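Local coordinates for hypothetical protein (Sus scrofa, PDB 3WOC) that is a prostate-derived heparin-binding glycoprotein of boar sperm with a beta-prism, jacalin-like lectin fold, and is probably involved in events related to sperm capacitation, at residues 67-72 against 87-92; 71-76 against 130-135. All coordinates share one frame; numbering follows the deposited sequence.

Interaction 1. Residues 67-72 against 87-92; sequences GEHIIS and ITNQGR
Carboxylate oxygen OE2 of Glu68 is gripped by two donors of the facing segment. Arg92 NH1 donates to Glu68 OE2 over 2.8 Å at an N-H...O angle of 162°, in a salt bridge that uses the syn lone pair and lies in the guanidinium plane. Arg92 NH1 also lies 2.8 Å from Glu68 OE1. Thr88 OG1 donates to Glu68 OE2 from the anti side at 3.1 Å, somewhat out of the carboxylate plane. CG of Glu68 stands anti to its backbone N (chi1 -177°) and the chain runs on extended, which carries the acid across to these groups; its other oxygen, OE1, accepts from the backbone N of His65. Thr88 OG1 in turn receives the backbone N of Arg92, just past the type I turn from Thr88 to Gly91, at 3.0 Å, so one hydroxyl ties the turn to the acid. Both segments belong to the antiparallel hairpin of strands 70-77 and 81-88, in one of the sheets of the beta-prism. Ile71 and Ser72 both face Ile87, a classic beta bulge: Ile71 N donates to Ile87 O, nearly straight at 170°, and Ile87 N donates to Ser72 O at 3.0 Å. Past the bulge, Asn89 N reaches His69 O at 3.1 Å, and the same carbonyl oxygen takes a CA-H...O contact from Thr88 CA. CD1 of Ile71 lies 3.7 Å from CG1 of Ile87, the two side chains crossing obliquely, while Ile71 CG1 rests 3.6 Å from the backbone N of Asn89.

Interaction 2. Residues 71-76 against 130-135; sequences ISIYGR and IGFTWG
Phe132 is the first residue of 130-135 to meet the facing strand, and it does so through the face of its ring. Methyl CD1 of Ile73 stands 3.7 Å from the centroid of the Phe132 ring and 22° off the ring normal, which is CH-pi geometry. The methyl is displaced toward the rim, so that its closest ring atom is CE1 of Phe132, at 3.5 Å from Ile73 CD1. The other branch of the isoleucine also takes part, Ile73 CG2 lying 3.9 Å from Phe132 CZ. The two side chains approach tip to tip. No hydrogen bond joins the segments; their axes come no closer than 9.7 Å and run nearly antiparallel, 166° between their N-to-C directions. These strands belong to different sheets of the beta-prism and meet through side chains in its interior, where Leu115 touches Phe132 from the strand next to 127-135. Two residues on, Trp134 points the same way and brings its six-membered ring against the start of the other strand. Its CH2 lies 4.0 Å from Ile73 CD1, which therefore touches both aromatic side chains, and its CZ3 is 3.8 Å from the carbonyl oxygen of Ile71. The indole meets both groups obliquely. Its NE1 is hydrogen-bonded to glycerol, probably from the crystallisation liquor, as is the backbone N of Phe132.

Overall arrangement
The two interactions start from the same strand, 70-77, and share Ile71 and Ser72, with centres about 12 Å apart. Interaction 1 comes first along the chain and pairs this strand with its hairpin neighbour 81-88 within one four-stranded sheet, about 14 Å from the chain centre. Interaction 2 lies deeper, about 7 Å from that centre, and joins the strand to 127-135, an outermost strand of another sheet. They touch where Ile70 O comes within 4.0 Å of Trp134 CZ3. Strand 70-77 is therefore bonded edgewise within its own sheet and packed facewise onto a second, the two kinds of link that build a beta-prism of the jacalin-like type.

Interaction 1. Residues 67-72 against 87-92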
# COMPACT_ATOMS: atom_id res chain seq x y z
N GLY A 67 -0.33 -9.32 -16.51
CA GLY A 67 -0.01 -10.63 -15.95
C GLY A 67 0.97 -10.59 -14.78
O GLY A 67 1.33 -11.64 -14.24
N GLU A 68 1.40 -9.39 -14.41
CA GLU A 68 2.32 -9.19 -13.29
C GLU A 68 1.56 -8.78 -12.04
O GLU A 68 0.66 -7.93 -12.09
CB GLU A 68 3.38 -8.14 -13.66
CG GLU A 68 4.43 -7.89 -12.59
CD GLU A 68 5.40 -6.78 -12.96
OE1 GLU A 68 4.98 -5.79 -13.59
OE2 GLU A 68 6.59 -6.89 -12.60
N HIS A 69 1.93 -9.38 -10.91
CA HIS A 69 1.23 -9.18 -9.64
C HIS A 69 2.20 -8.94 -8.49
O HIS A 69 3.35 -9.36 -8.55
CB HIS A 69 0.40 -10.42 -9.31
CG HIS A 69 -0.60 -10.79 -10.36
ND1 HIS A 69 -1.72 -10.04 -10.63
CD2 HIS A 69 -0.65 -11.86 -11.20
CE1 HIS A 69 -2.41 -10.62 -11.60
NE2 HIS A 69 -1.78 -11.72 -11.96
N ILE A 70 1.73 -8.28 -7.43
CA ILE A 70 2.47 -8.17 -6.17
C ILE A 70 2.25 -9.46 -5.39
O ILE A 70 1.11 -9.86 -5.15
CB ILE A 70 1.98 -6.97 -5.29
CG1 ILE A 70 1.85 -5.66 -6.10
CG2 ILE A 70 2.86 -6.81 -4.04
CD1 ILE A 70 3.15 -5.02 -6.53
N ILE A 71 3.33 -10.12 -4.99
CA ILE A 71 3.22 -11.37 -4.22
C ILE A 71 3.78 -11.31 -2.80
O ILE A 71 3.46 -12.16 -1.97
CB ILE A 71 3.74 -12.62 -5.01
CG1 ILE A 71 5.16 -12.40 -5.54
CG2 ILE A 71 2.79 -12.97 -6.14
CD1 ILE A 71 6.25 -12.92 -4.63
N SER A 72 4.63 -10.32 -2.52
CA SER A 72 5.11 -10.08 -1.15
C SER A 72 5.52 -8.63 -0.90
O SER A 72 5.82 -7.89 -1.84
CB SER A 72 6.25 -11.04 -0.77
OG SER A 72 7.44 -10.76 -1.48
N ILE A 87 7.42 -6.73 -4.11
CA ILE A 87 8.08 -7.70 -4.99
C ILE A 87 7.05 -8.42 -5.87
O ILE A 87 5.97 -8.78 -5.41
CB ILE A 87 9.06 -8.66 -4.20
CG1 ILE A 87 8.65 -10.13 -4.29
CG2 ILE A 87 9.27 -8.20 -2.75
CD1 ILE A 87 9.48 -10.92 -5.29
N THR A 88 7.38 -8.58 -7.15
CA THR A 88 6.45 -9.17 -8.12
C THR A 88 6.75 -10.63 -8.41
O THR A 88 7.85 -11.11 -8.16
CB THR A 88 6.42 -8.39 -9.47
OG1 THR A 88 7.67 -8.54 -10.15
CG2 THR A 88 6.13 -6.90 -9.25
N ASN A 89 5.75 -11.33 -8.96
CA ASN A 89 5.90 -12.70 -9.45
C ASN A 89 6.81 -12.81 -10.68
O ASN A 89 7.12 -13.92 -11.14
CB ASN A 89 4.52 -13.33 -9.74
CG ASN A 89 3.76 -12.64 -10.88
OD1 ASN A 89 2.84 -13.22 -11.45
ND2 ASN A 89 4.14 -11.41 -11.20
N GLN A 90 7.22 -11.66 -11.21
CA GLN A 90 8.14 -11.58 -12.35
C GLN A 90 9.56 -11.13 -11.94
O GLN A 90 10.35 -10.74 -12.79
CB GLN A 90 7.57 -10.65 -13.42
CG GLN A 90 6.38 -11.23 -14.19
CD GLN A 90 5.98 -10.40 -15.40
OE1 GLN A 90 4.89 -10.57 -15.94
NE2 GLN A 90 6.86 -9.50 -15.83
N GLY A 91 9.85 -11.19 -10.65
CA GLY A 91 11.20 -10.91 -10.13
C GLY A 91 11.57 -9.45 -9.94
O GLY A 91 12.70 -9.14 -9.56
N ARG A 92 10.63 -8.55 -10.20
CA ARG A 92 10.86 -7.12 -10.05
C ARG A 92 10.55 -6.65 -8.62
O ARG A 92 9.72 -7.24 -7.93
CB ARG A 92 10.03 -6.32 -11.07
CG ARG A 92 10.52 -6.47 -12.50
CD ARG A 92 9.52 -5.95 -13.53
NE ARG A 92 9.50 -4.48 -13.63
CZ ARG A 92 8.42 -3.73 -13.44
NH1 ARG A 92 7.26 -4.28 -13.15
NH2 ARG A 92 8.51 -2.41 -13.56

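Interaction 2. Residues 71-76 against 130-135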
# COMPACT_ATOMS: atom_id res chain seq x y z
N ILE A 71 3.33 -10.12 -4.99
CA ILE A 71 3.22 -11.37 -4.22
C ILE A 71 3.78 -11.31 -2.80
O ILE A 71 3.46 -12.16 -1.97
CB ILE A 71 3.74 -12.62 -5.01
CG1 ILE A 71 5.16 -12.40 -5.54
CG2 ILE A 71 2.79 -12.97 -6.14
CD1 ILE A 71 6.25 -12.92 -4.63
N SER A 72 4.63 -10.32 -2.52
CA SER A 72 5.11 -10.08 -1.15
C SER A 72 5.52 -8.63 -0.90
O SER A 72 5.82 -7.89 -1.84
CB SER A 72 6.25 -11.04 -0.77
OG SER A 72 7.44 -10.76 -1.48
N ILE A 73 5.52 -8.22 0.37
CA ILE A 73 5.83 -6.84 0.73
C ILE A 73 6.73 -6.75 1.97
O ILE A 73 6.34 -7.16 3.07
CB ILE A 73 4.53 -5.99 0.94
CG1 ILE A 73 3.73 -5.94 -0.36
CG2 ILE A 73 4.87 -4.57 1.41
CD1 ILE A 73 2.29 -5.56 -0.21
N TYR A 74 7.93 -6.24 1.77
CA TYR A 74 8.84 -5.93 2.87
C TYR A 74 8.73 -4.44 3.19
O TYR A 74 8.64 -3.61 2.29
CB TYR A 74 10.27 -6.33 2.52
CG TYR A 74 11.37 -5.62 3.30
CD1 TYR A 74 12.18 -4.68 2.67
CD2 TYR A 74 11.59 -5.89 4.65
CE1 TYR A 74 13.19 -4.02 3.37
CE2 TYR A 74 12.60 -5.23 5.36
CZ TYR A 74 13.39 -4.30 4.70
OH TYR A 74 14.40 -3.63 5.37
N GLY A 75 8.73 -4.11 4.48
CA GLY A 75 8.66 -2.72 4.90
C GLY A 75 9.35 -2.39 6.20
O GLY A 75 9.90 -3.26 6.88
N ARG A 76 9.32 -1.10 6.54
CA ARG A 76 9.86 -0.59 7.80
C ARG A 76 9.00 0.57 8.30
O ARG A 76 8.40 1.29 7.50
CB ARG A 76 11.32 -0.14 7.63
CG ARG A 76 12.30 -1.28 7.38
CD ARG A 76 13.73 -0.88 7.67
NE ARG A 76 14.65 -2.00 7.51
CZ ARG A 76 14.90 -2.92 8.45
NH1 ARG A 76 14.30 -2.85 9.63
NH2 ARG A 76 15.76 -3.90 8.20
N ILE A 130 -0.52 -0.31 8.40
CA ILE A 130 -0.87 -0.85 7.09
C ILE A 130 -1.09 -2.37 7.11
O ILE A 130 -0.39 -3.11 7.80
CB ILE A 130 0.17 -0.43 5.99
CG1 ILE A 130 -0.41 -0.65 4.58
CG2 ILE A 130 1.52 -1.12 6.20
CD1 ILE A 130 0.25 0.16 3.47
N GLY A 131 -2.09 -2.80 6.35
CA GLY A 131 -2.40 -4.22 6.20
C GLY A 131 -2.75 -4.56 4.77
O GLY A 131 -3.06 -3.67 3.96
N PHE A 132 -2.73 -5.85 4.45
CA PHE A 132 -2.86 -6.31 3.08
C PHE A 132 -3.83 -7.48 2.95
O PHE A 132 -3.82 -8.40 3.77
CB PHE A 132 -1.49 -6.70 2.52
CG PHE A 132 -0.45 -5.64 2.72
CD1 PHE A 132 -0.40 -4.53 1.88
CD2 PHE A 132 0.46 -5.72 3.77
CE1 PHE A 132 0.56 -3.54 2.08
CE2 PHE A 132 1.42 -4.74 3.97
CZ PHE A 132 1.46 -3.64 3.12
N THR A 133 -4.67 -7.42 1.92
CA THR A 133 -5.59 -8.51 1.59
C THR A 133 -5.14 -9.21 0.31
O THR A 133 -4.78 -8.56 -0.68
CB THR A 133 -7.06 -8.04 1.46
OG1 THR A 133 -7.26 -7.43 0.18
CG2 THR A 133 -7.43 -7.05 2.56
N TRP A 134 -5.18 -10.54 0.33
CA TRP A 134 -4.61 -11.36 -0.74
C TRP A 134 -5.67 -12.25 -1.37
O TRP A 134 -6.67 -12.57 -0.74
CB TRP A 134 -3.46 -12.21 -0.19
CG TRP A 134 -2.45 -11.44 0.62
CD1 TRP A 134 -2.49 -11.20 1.98
CD2 TRP A 134 -1.27 -10.79 0.14
NE1 TRP A 134 -1.40 -10.46 2.36
CE2 TRP A 134 -0.63 -10.19 1.25
CE3 TRP A 134 -0.68 -10.67 -1.13
CZ2 TRP A 134 0.56 -9.47 1.14
CZ3 TRP A 134 0.51 -9.95 -1.24
CH2 TRP A 134 1.12 -9.36 -0.12
N GLY A 135 -5.45 -12.63 -2.63
CA GLY A 135 -6.37 -13.52 -3.32
C GLY A 135 -5.83 -14.05 -4.64
O GLY A 135 -4.89 -13.49 -5.20